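Local atomic coordinates of sucrose 6(F)-phosphate phosphorylase (Thermoanaerobacterium thermosaccharolyticum DSM 571, PDB entry 6S9V), a protein that is a phosphorylase whose catalytic domain belongs to the alpha-amylase family and is built on a TIM barrel. Residues S61-Y71 with D96-S106; T80-A88 with K198-K206. All coordinates share one frame; numbering follows the deposited sequence.

Contact 1: residues S61-Y71 with D96-S106; sequences SGDRGFAPITY and DLMVNHVSRRS. With BTB (2-[bis-(2-hydroxy-ethyl)-amino]-2-hydroxymethyl-propane-1,3-diol), chain C.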
loop_
_atom_site.group_PDB
_atom_site.type_symbol
_atom_site.label_atom_id
_atom_site.label_comp_id
_atom_site.label_asym_id
_atom_site.label_seq_id
_atom_site.Cartn_x
_atom_site.Cartn_y
_atom_site.Cartn_z
ATOM N N SER A 61 7.182 12.833 -12.805
ATOM C CA SER A 61 6.472 13.837 -13.591
ATOM C C SER A 61 4.964 13.866 -13.338
ATOM O O SER A 61 4.234 14.533 -14.086
ATOM C CB SER A 61 6.736 13.620 -15.081
ATOM O OG SER A 61 6.102 12.453 -15.560
ATOM N N GLY A 62 4.480 13.182 -12.308
ATOM C CA GLY A 62 3.069 13.229 -11.972
ATOM C C GLY A 62 2.709 12.158 -10.969
ATOM O O GLY A 62 3.529 11.316 -10.598
ATOM N N ASP A 63 1.447 12.219 -10.515
ATOM C CA ASP A 63 0.870 11.177 -9.661
ATOM C C ASP A 63 1.650 11.035 -8.353
ATOM O O ASP A 63 1.848 9.933 -7.838
ATOM C CB ASP A 63 0.812 9.846 -10.419
ATOM C CG ASP A 63 -0.266 8.906 -9.890
ATOM O OD1 ASP A 63 -1.185 9.380 -9.195
ATOM O OD2 ASP A 63 -0.193 7.688 -10.175
ATOM N N ARG A 64 2.083 12.178 -7.818
ATOM C CA ARG A 64 2.867 12.292 -6.592
ATOM C C ARG A 64 3.833 11.128 -6.416
ATOM O O ARG A 64 3.725 10.355 -5.456
ATOM C CB ARG A 64 1.951 12.435 -5.371
ATOM C CG ARG A 64 2.729 12.857 -4.142
ATOM C CD ARG A 64 1.872 13.404 -2.993
ATOM N NE ARG A 64 2.763 13.763 -1.897
ATOM C CZ ARG A 64 2.389 14.274 -0.735
ATOM N NH1 ARG A 64 1.110 14.522 -0.487
ATOM N NH2 ARG A 64 3.310 14.542 0.180
ATOM N N GLY A 65 4.776 11.001 -7.352
ATOM C CA GLY A 65 5.858 10.057 -7.251
ATOM C C GLY A 65 5.719 8.826 -8.123
ATOM O O GLY A 65 6.729 8.172 -8.406
ATOM N N PHE A 66 4.509 8.485 -8.557
ATOM C CA PHE A 66 4.305 7.217 -9.252
ATOM C C PHE A 66 4.462 7.335 -10.766
ATOM O O PHE A 66 4.031 6.433 -11.496
ATOM C CB PHE A 66 2.947 6.631 -8.879
ATOM C CG PHE A 66 2.911 6.054 -7.494
ATOM C CD1 PHE A 66 3.267 4.736 -7.267
ATOM C CD2 PHE A 66 2.558 6.839 -6.416
ATOM C CE1 PHE A 66 3.239 4.206 -5.989
ATOM C CE2 PHE A 66 2.530 6.325 -5.139
ATOM C CZ PHE A 66 2.882 5.010 -4.917
ATOM N N ALA A 67 5.102 8.404 -11.250
ATOM C CA ALA A 67 5.557 8.513 -12.640
ATOM C C ALA A 67 7.066 8.749 -12.628
ATOM O O ALA A 67 7.549 9.839 -12.969
ATOM C CB ALA A 67 4.833 9.626 -13.394
ATOM N N PRO A 68 7.841 7.751 -12.215
ATOM C CA PRO A 68 9.274 7.978 -11.995
ATOM C C PRO A 68 10.047 8.197 -13.286
ATOM O O PRO A 68 9.879 7.474 -14.272
ATOM C CB PRO A 68 9.730 6.689 -11.290
ATOM C CG PRO A 68 8.747 5.645 -11.757
ATOM C CD PRO A 68 7.430 6.379 -11.856
ATOM N N ILE A 69 10.930 9.191 -13.251
ATOM C CA ILE A 69 11.795 9.515 -14.384
ATOM C C ILE A 69 13.054 8.663 -14.380
ATOM O O ILE A 69 13.543 8.261 -15.441
ATOM C CB ILE A 69 12.131 11.022 -14.340
ATOM C CG1 ILE A 69 10.857 11.850 -14.552
ATOM C CG2 ILE A 69 13.188 11.390 -15.383
ATOM C CD1 ILE A 69 11.051 13.337 -14.316
ATOM N N THR A 70 13.595 8.405 -13.193
ATOM C CA THR A 70 14.800 7.609 -13.024
ATOM C C THR A 70 14.821 7.129 -11.583
ATOM O O THR A 70 14.259 7.780 -10.697
ATOM C CB THR A 70 16.072 8.410 -13.340
ATOM O OG1 THR A 70 17.231 7.600 -13.094
ATOM C CG2 THR A 70 16.164 9.661 -12.474
ATOM N N TYR A 71 15.458 5.980 -11.362
ATOM C CA TYR A 71 15.715 5.481 -10.019
ATOM C C TYR A 71 17.159 5.693 -9.576
ATOM O O TYR A 71 17.512 5.326 -8.449
ATOM C CB TYR A 71 15.388 3.990 -9.920
ATOM C CG TYR A 71 13.947 3.618 -10.171
ATOM C CD1 TYR A 71 13.490 3.357 -11.457
ATOM C CD2 TYR A 71 13.051 3.492 -9.119
ATOM C CE1 TYR A 71 12.184 2.983 -11.686
ATOM C CE2 TYR A 71 11.730 3.129 -9.342
ATOM C CZ TYR A 71 11.303 2.884 -10.626
ATOM O OH TYR A 71 9.996 2.509 -10.838
ATOM N N ASP A 96 9.125 1.550 -3.415
ATOM C CA ASP A 96 8.296 1.128 -4.535
ATOM C C ASP A 96 9.117 0.906 -5.796
ATOM O O ASP A 96 9.985 1.717 -6.140
ATOM C CB ASP A 96 7.240 2.188 -4.869
ATOM C CG ASP A 96 6.202 2.341 -3.799
ATOM O OD1 ASP A 96 6.442 3.067 -2.812
ATOM O OD2 ASP A 96 5.130 1.741 -3.971
ATOM N N LEU A 97 8.781 -0.158 -6.519
ATOM C CA LEU A 97 9.219 -0.370 -7.892
ATOM C C LEU A 97 7.981 -0.305 -8.777
ATOM O O LEU A 97 7.039 -1.084 -8.592
ATOM C CB LEU A 97 9.933 -1.714 -8.045
ATOM C CG LEU A 97 10.373 -2.086 -9.459
ATOM C CD1 LEU A 97 11.315 -1.011 -10.007
ATOM C CD2 LEU A 97 11.036 -3.453 -9.466
ATOM N N MET A 98 7.960 0.648 -9.703
ATOM C CA MET A 98 6.815 0.804 -10.604
ATOM C C MET A 98 7.010 -0.154 -11.774
ATOM O O MET A 98 7.424 0.213 -12.880
ATOM C CB MET A 98 6.672 2.252 -11.046
ATOM C CG MET A 98 5.814 3.108 -10.083
ATOM S SD MET A 98 6.304 3.126 -8.327
ATOM C CE MET A 98 7.818 4.094 -8.391
ATOM N N VAL A 99 6.695 -1.428 -11.522
ATOM C CA VAL A 99 6.923 -2.440 -12.540
ATOM C C VAL A 99 6.043 -2.220 -13.765
ATOM O O VAL A 99 6.342 -2.760 -14.835
ATOM C CB VAL A 99 6.695 -3.873 -12.005
ATOM C CG1 VAL A 99 7.776 -4.260 -11.012
ATOM C CG2 VAL A 99 5.311 -4.008 -11.387
ATOM N N ASN A 100 4.958 -1.449 -13.641
ATOM C CA ASN A 100 4.013 -1.321 -14.743
ATOM C C ASN A 100 4.311 -0.154 -15.673
ATOM O O ASN A 100 3.941 -0.216 -16.849
ATOM C CB ASN A 100 2.576 -1.176 -14.211
ATOM C CG ASN A 100 1.533 -1.166 -15.324
ATOM O OD1 ASN A 100 1.320 -2.172 -16.001
ATOM N ND2 ASN A 100 0.866 -0.027 -15.505
ATOM N N HIS A 101 4.961 0.907 -15.194
ATOM C CA HIS A 101 5.064 2.115 -16.008
ATOM C C HIS A 101 6.222 2.991 -15.555
ATOM O O HIS A 101 6.719 2.877 -14.429
ATOM C CB HIS A 101 3.755 2.915 -15.977
ATOM C CG HIS A 101 3.221 3.145 -14.596
ATOM N ND1 HIS A 101 2.156 2.433 -14.082
ATOM C CD2 HIS A 101 3.604 4.006 -13.622
ATOM C CE1 HIS A 101 1.909 2.845 -12.849
ATOM N NE2 HIS A 101 2.774 3.800 -12.548
ATOM N N VAL A 102 6.635 3.879 -16.465
ATOM C CA VAL A 102 7.722 4.831 -16.250
ATOM C C VAL A 102 7.287 6.180 -16.816
ATOM O O VAL A 102 6.410 6.266 -17.678
ATOM C CB VAL A 102 9.032 4.336 -16.916
ATOM C CG1 VAL A 102 8.911 4.387 -18.439
ATOM C CG2 VAL A 102 10.236 5.124 -16.429
ATOM N N SER A 103 7.904 7.249 -16.314
ATOM C CA SER A 103 7.567 8.587 -16.794
ATOM C C SER A 103 7.825 8.722 -18.292
ATOM O O SER A 103 8.830 8.228 -18.815
ATOM C CB SER A 103 8.388 9.634 -16.050
ATOM O OG SER A 103 8.138 10.928 -16.575
ATOM N N ARG A 104 6.929 9.429 -18.985
ATOM C CA ARG A 104 7.207 9.805 -20.362
ATOM C C ARG A 104 8.418 10.723 -20.452
ATOM O O ARG A 104 8.970 10.907 -21.541
ATOM C CB ARG A 104 6.000 10.506 -20.989
ATOM C CG ARG A 104 5.659 11.828 -20.306
ATOM C CD ARG A 104 4.627 12.621 -21.090
ATOM N NE ARG A 104 5.142 13.077 -22.373
ATOM C CZ ARG A 104 4.479 13.864 -23.215
ATOM N NH1 ARG A 104 3.262 14.302 -22.916
ATOM N NH2 ARG A 104 5.037 14.216 -24.360
ATOM N N ARG A 105 8.823 11.333 -19.338
ATOM C CA ARG A 105 9.972 12.223 -19.355
ATOM C C ARG A 105 11.275 11.495 -19.054
ATOM O O ARG A 105 12.321 12.144 -18.959
ATOM C CB ARG A 105 9.782 13.377 -18.363
ATOM C CG ARG A 105 8.414 14.032 -18.397
ATOM C CD ARG A 105 8.090 14.744 -19.716
ATOM N NE ARG A 105 6.687 15.172 -19.717
ATOM C CZ ARG A 105 6.096 15.876 -20.683
ATOM N NH1 ARG A 105 6.768 16.248 -21.763
ATOM N NH2 ARG A 105 4.815 16.207 -20.563
ATOM N N SER A 106 11.239 10.176 -18.888
ATOM C CA SER A 106 12.473 9.417 -18.770
ATOM C C SER A 106 13.252 9.465 -20.086
ATOM O O SER A 106 12.690 9.661 -21.166
ATOM C CB SER A 106 12.172 7.968 -18.395
ATOM O OG SER A 106 11.404 7.335 -19.405
HETATM C C1 BTB C . -1.420 4.493 -10.690
HETATM O O1 BTB C . -1.676 5.869 -10.627
HETATM C C2 BTB C . -1.044 3.970 -9.293
HETATM C C3 BTB C . 0.372 4.432 -8.953
HETATM O O3 BTB C . 1.265 3.952 -9.943
HETATM C C4 BTB C . -1.037 2.436 -9.336
HETATM O O4 BTB C . -0.834 1.987 -8.026
HETATM N N BTB C . -2.015 4.412 -8.252
HETATM C C5 BTB C . -3.405 4.189 -8.668
HETATM C C6 BTB C . -4.264 3.943 -7.423
HETATM O O6 BTB C . -3.826 2.762 -6.797
HETATM C C7 BTB C . -1.860 5.789 -7.788
HETATM C C8 BTB C . -1.134 5.814 -6.426
HETATM O O8 BTB C . -1.453 4.655 -5.697
HETATM O O HOH W 1 9.266 2.161 -13.445
#

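Contact 2: residues T80-A88 with K198-K206; sequences TWYDIKKMA and KTFSNFGVK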
loop_
_atom_site.group_PDB
_atom_site.type_symbol
_atom_site.label_atom_id
_atom_site.label_comp_id
_atom_site.label_asym_id
_atom_site.label_seq_id
_atom_site.Cartn_x
_atom_site.Cartn_y
_atom_site.Cartn_z
ATOM N N THR A 80 18.918 12.735 -0.979
ATOM C CA THR A 80 19.819 11.925 -1.777
ATOM C C THR A 80 19.694 10.468 -1.362
ATOM O O THR A 80 19.115 10.136 -0.325
ATOM C CB THR A 80 21.280 12.358 -1.623
ATOM O OG1 THR A 80 21.757 11.938 -0.338
ATOM C CG2 THR A 80 21.417 13.865 -1.757
ATOM N N TRP A 81 20.257 9.594 -2.194
ATOM C CA TRP A 81 20.288 8.175 -1.865
ATOM C C TRP A 81 20.996 7.923 -0.540
ATOM O O TRP A 81 20.709 6.930 0.137
ATOM C CB TRP A 81 20.971 7.408 -2.991
ATOM C CG TRP A 81 20.033 6.785 -3.976
ATOM C CD1 TRP A 81 19.977 7.022 -5.315
ATOM C CD2 TRP A 81 19.020 5.817 -3.694
ATOM N NE1 TRP A 81 18.999 6.251 -5.892
ATOM C CE2 TRP A 81 18.388 5.508 -4.914
ATOM C CE3 TRP A 81 18.583 5.184 -2.528
ATOM C CZ2 TRP A 81 17.352 4.589 -5.003
ATOM C CZ3 TRP A 81 17.564 4.258 -2.615
ATOM C CH2 TRP A 81 16.944 3.983 -3.844
ATOM N N TYR A 82 21.937 8.791 -0.158
ATOM C CA TYR A 82 22.627 8.611 1.121
ATOM C C TYR A 82 21.717 8.901 2.310
ATOM O O TYR A 82 21.929 8.348 3.398
ATOM C CB TYR A 82 23.882 9.470 1.148
ATOM C CG TYR A 82 24.856 8.992 0.108
ATOM C CD1 TYR A 82 25.693 7.914 0.363
ATOM C CD2 TYR A 82 24.903 9.576 -1.149
ATOM C CE1 TYR A 82 26.572 7.455 -0.592
ATOM C CE2 TYR A 82 25.778 9.123 -2.111
ATOM C CZ TYR A 82 26.609 8.061 -1.828
ATOM O OH TYR A 82 27.484 7.606 -2.785
ATOM N N ASP A 83 20.709 9.760 2.139
ATOM C CA ASP A 83 19.693 9.917 3.179
ATOM C C ASP A 83 18.946 8.610 3.418
ATOM O O ASP A 83 18.600 8.279 4.564
ATOM C CB ASP A 83 18.716 11.029 2.794
ATOM C CG ASP A 83 19.379 12.397 2.735
ATOM O OD1 ASP A 83 20.304 12.650 3.538
ATOM O OD2 ASP A 83 18.990 13.205 1.873
ATOM N N ILE A 84 18.661 7.866 2.344
ATOM C CA ILE A 84 18.006 6.564 2.470
ATOM C C ILE A 84 18.935 5.566 3.151
ATOM O O ILE A 84 18.527 4.795 4.030
ATOM C CB ILE A 84 17.574 6.054 1.081
ATOM C CG1 ILE A 84 16.649 7.054 0.385
ATOM C CG2 ILE A 84 16.905 4.681 1.184
ATOM C CD1 ILE A 84 15.272 7.101 0.924
ATOM N N LYS A 85 20.191 5.533 2.713
ATOM C CA LYS A 85 21.169 4.625 3.298
ATOM C C LYS A 85 21.300 4.857 4.796
ATOM O O LYS A 85 21.370 3.900 5.575
ATOM C CB LYS A 85 22.515 4.809 2.605
ATOM C CG LYS A 85 23.602 3.838 3.049
ATOM C CD LYS A 85 24.908 4.161 2.343
ATOM C CE LYS A 85 25.988 3.134 2.629
ATOM N NZ LYS A 85 27.239 3.457 1.885
ATOM N N LYS A 86 21.327 6.124 5.215
ATOM C CA LYS A 86 21.443 6.431 6.634
ATOM C C LYS A 86 20.214 5.957 7.393
ATOM O O LYS A 86 20.336 5.377 8.479
ATOM C CB LYS A 86 21.653 7.936 6.823
ATOM C CG LYS A 86 21.672 8.395 8.269
ATOM C CD LYS A 86 22.113 9.848 8.382
ATOM C CE LYS A 86 21.884 10.393 9.784
ATOM N NZ LYS A 86 22.447 11.761 9.953
ATOM N N MET A 87 19.029 6.158 6.823
ATOM C CA MET A 87 17.810 5.671 7.459
ATOM C C MET A 87 17.817 4.148 7.547
ATOM O O MET A 87 17.352 3.573 8.538
ATOM C CB MET A 87 16.584 6.166 6.685
ATOM C CG MET A 87 15.250 5.987 7.419
ATOM S SD MET A 87 13.800 6.563 6.475
ATOM C CE MET A 87 14.321 8.248 6.193
ATOM N N ALA A 88 18.338 3.479 6.514
ATOM C CA ALA A 88 18.400 2.021 6.518
ATOM C C ALA A 88 19.317 1.485 7.610
ATOM O O ALA A 88 19.220 0.306 7.969
ATOM C CB ALA A 88 18.867 1.518 5.155
ATOM N N LYS A 198 19.449 -3.601 -8.072
ATOM C CA LYS A 198 20.847 -3.399 -7.702
ATOM C C LYS A 198 21.053 -2.061 -7.007
ATOM O O LYS A 198 21.759 -1.978 -5.993
ATOM C CB LYS A 198 21.712 -3.494 -8.957
ATOM C CG LYS A 198 23.192 -3.364 -8.720
ATOM C CD LYS A 198 23.968 -3.826 -9.942
ATOM C CE LYS A 198 25.462 -3.861 -9.670
ATOM N NZ LYS A 198 26.037 -2.487 -9.744
ATOM N N THR A 199 20.451 -1.001 -7.543
ATOM C CA THR A 199 20.542 0.318 -6.921
ATOM C C THR A 199 19.929 0.307 -5.526
ATOM O O THR A 199 20.552 0.764 -4.557
ATOM C CB THR A 199 19.852 1.344 -7.816
ATOM O OG1 THR A 199 20.533 1.396 -9.079
ATOM C CG2 THR A 199 19.855 2.725 -7.166
ATOM N N PHE A 200 18.708 -0.222 -5.406
ATOM C CA PHE A 200 18.047 -0.311 -4.108
ATOM C C PHE A 200 18.919 -1.061 -3.109
ATOM O O PHE A 200 19.139 -0.602 -1.985
ATOM C CB PHE A 200 16.695 -1.021 -4.238
ATOM C CG PHE A 200 15.581 -0.172 -4.849
ATOM C CD1 PHE A 200 15.845 1.065 -5.399
ATOM C CD2 PHE A 200 14.267 -0.631 -4.857
ATOM C CE1 PHE A 200 14.832 1.822 -5.947
ATOM C CE2 PHE A 200 13.237 0.138 -5.402
ATOM C CZ PHE A 200 13.523 1.358 -5.943
ATOM N N SER A 201 19.405 -2.238 -3.505
ATOM C CA SER A 201 20.215 -3.051 -2.605
ATOM C C SER A 201 21.479 -2.315 -2.188
ATOM O O SER A 201 21.955 -2.470 -1.056
ATOM C CB SER A 201 20.572 -4.371 -3.291
ATOM O OG SER A 201 21.416 -5.149 -2.472
ATOM N N ASN A 202 22.060 -1.542 -3.108
ATOM C CA ASN A 202 23.285 -0.815 -2.812
ATOM C C ASN A 202 23.097 0.164 -1.657
ATOM O O ASN A 202 24.056 0.468 -0.940
ATOM C CB ASN A 202 23.751 -0.077 -4.070
ATOM C CG ASN A 202 25.052 0.662 -3.863
ATOM O OD1 ASN A 202 25.063 1.879 -3.661
ATOM N ND2 ASN A 202 26.160 -0.065 -3.916
ATOM N N PHE A 203 21.885 0.682 -1.469
ATOM C CA PHE A 203 21.629 1.670 -0.427
ATOM C C PHE A 203 20.812 1.111 0.735
ATOM O O PHE A 203 20.215 1.879 1.494
ATOM C CB PHE A 203 20.966 2.901 -1.043
ATOM C CG PHE A 203 21.847 3.612 -2.032
ATOM C CD1 PHE A 203 22.931 4.354 -1.595
ATOM C CD2 PHE A 203 21.603 3.527 -3.392
ATOM C CE1 PHE A 203 23.764 5.003 -2.497
ATOM C CE2 PHE A 203 22.425 4.176 -4.302
ATOM C CZ PHE A 203 23.505 4.916 -3.853
ATOM N N GLY A 204 20.780 -0.212 0.893
ATOM C CA GLY A 204 20.243 -0.815 2.095
ATOM C C GLY A 204 18.776 -1.175 2.077
ATOM O O GLY A 204 18.258 -1.612 3.109
ATOM N N VAL A 205 18.109 -1.064 0.924
ATOM C CA VAL A 205 16.679 -1.345 0.833
ATOM C C VAL A 205 16.452 -2.848 0.881
ATOM O O VAL A 205 17.085 -3.610 0.141
ATOM C CB VAL A 205 16.102 -0.743 -0.458
ATOM C CG1 VAL A 205 14.628 -1.110 -0.615
ATOM C CG2 VAL A 205 16.286 0.752 -0.460
ATOM N N LYS A 206 15.537 -3.285 1.757
ATOM C CA LYS A 206 15.328 -4.701 2.008
ATOM C C LYS A 206 13.990 -5.238 1.521
ATOM O O LYS A 206 13.873 -6.446 1.298
ATOM C CB LYS A 206 15.370 -4.957 3.525
ATOM C CG LYS A 206 16.727 -4.939 4.187
ATOM C CD LYS A 206 16.613 -5.562 5.577
ATOM C CE LYS A 206 17.877 -5.378 6.398
ATOM N NZ LYS A 206 19.092 -5.853 5.691
HETATM O O HOH W 2 26.663 2.963 -0.744
#

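Contact 1: residues S61-Y71 with D96-S106
Met-98, near strand 92-97, pushes its side chain among Phe-66, Pro-68 and Tyr-71, a worked example of how a bent, unbranched side chain fits among three ring-bearing ones. It crosses Phe-66 at about a right angle in a Met-aromatic contact, with SD approaching obliquely, 3.6 Å from CD1 of Phe-66. Two further bends in the methionine chain bring its CE to 3.8 Å from Pro-68 CG. Tyr-71 meets the backbone of the same residue: its OH accepts a fairly straight bond of 3.0 Å from Met-98 N, and a water links that hydroxyl to Met-98 O. Leu-97 crosses the tyrosine side chain, CD1 lying 3.9 Å from Tyr-71 CZ.

Phe-66 turns an edge to Asp-96, CE1 standing 3.7 Å from OD2 with ring and carboxylate planes 78° apart; the carboxylate itself is held by His-53 and Arg-209. BTB C8 sits over one face of the phenylalanine. His-101 NE2 divides itself, through two weak bonds in its ring plane, between Phe-66 O and BTB O3, while Asn-100 ND2 donates to ND1 and helps fix the ring's rotation. Farther along, Ser-103 N donates to Pro-68 O over 2.8 Å, from 43° out of the carbonyl plane. With OG anti to the backbone N (chi1 176°), Ser-103 can donate to Ser-61 OG at 2.7 Å and accept from Arg-105 N in an ST turn.

BTB also bonds Asp-211, His-309 and Asp-310, consistent with the active-site pocket that alpha-amylase-type barrels carry at the C-terminal ends of their strands. Behind the contact, Leu-97 and Tyr-71 pack on helix 187-202, and strand 101-103 pairs antiparallel with strand 179-181.

Contact 2: residues T80-A88 with K198-K206
Phe-203 and Trp-81 bury the most surface here, and they do so face to face. The phenylalanine ring forms an offset stack with the five-membered ring of the indole, the centroids 4.3 Å apart and the planes inclined by only 9°. Trp-81 CB adds a CH-pi contact, lying almost on the ring normal of Phe-203 at 3.6 Å from its centroid. Asn-202 OD1 sits over the opposite face of that ring, and an edge of the ring points at the face of Tyr-82, an edge-to-face pair with planes at 83°. At the far end of the indole, CH2 comes to 3.5 Å from Phe-200 CD1 in an oblique approach, so four aromatic residues form one cluster.

Both helices lie against the outside of the TIM barrel, where Trp-81 and Val-205 rest on Leu-95 of strand 92-97. Helix 187-202 ends there in a Schellman motif: Gly-204, at positive phi, donates to Ser-201 O, and Val-205 N reaches back to Phe-200 O. The turn brings Phe-203 O to Lys-85, whose CA makes a CA-H...O contact of 3.4 Å with this buried carbonyl. Beyond CG the lysine runs extended, and NZ donates to a water that bonds weakly to Asn-202 OD1. Ala-88 CB touches Gly-204 O at 3.8 Å.

Overall arrangement
From the N terminus, the chain leaves barrel strand 51-54 through the loop that holds 61-71, runs along helix 81-88 and re-enters the barrel on strand 92-97. Contact 1 closes this excursion, 24 residues lying between its segments. Contact 2 closes a far longer loop of 109 residues, from helix 81-88 to the end of helix 187-202, just before strand 207-210. Since 80-88 falls between the segments of contact 1 and its partner 198-206 lies beyond both, the contacts cross. They also touch: Tyr-71 O is probably hydrogen-bonded to Trp-81 NE1, and Phe-200 packs against Tyr-71 and Asp-96. Together they tie loops beside the BTB site to two helices on the outer side of the strand barrel.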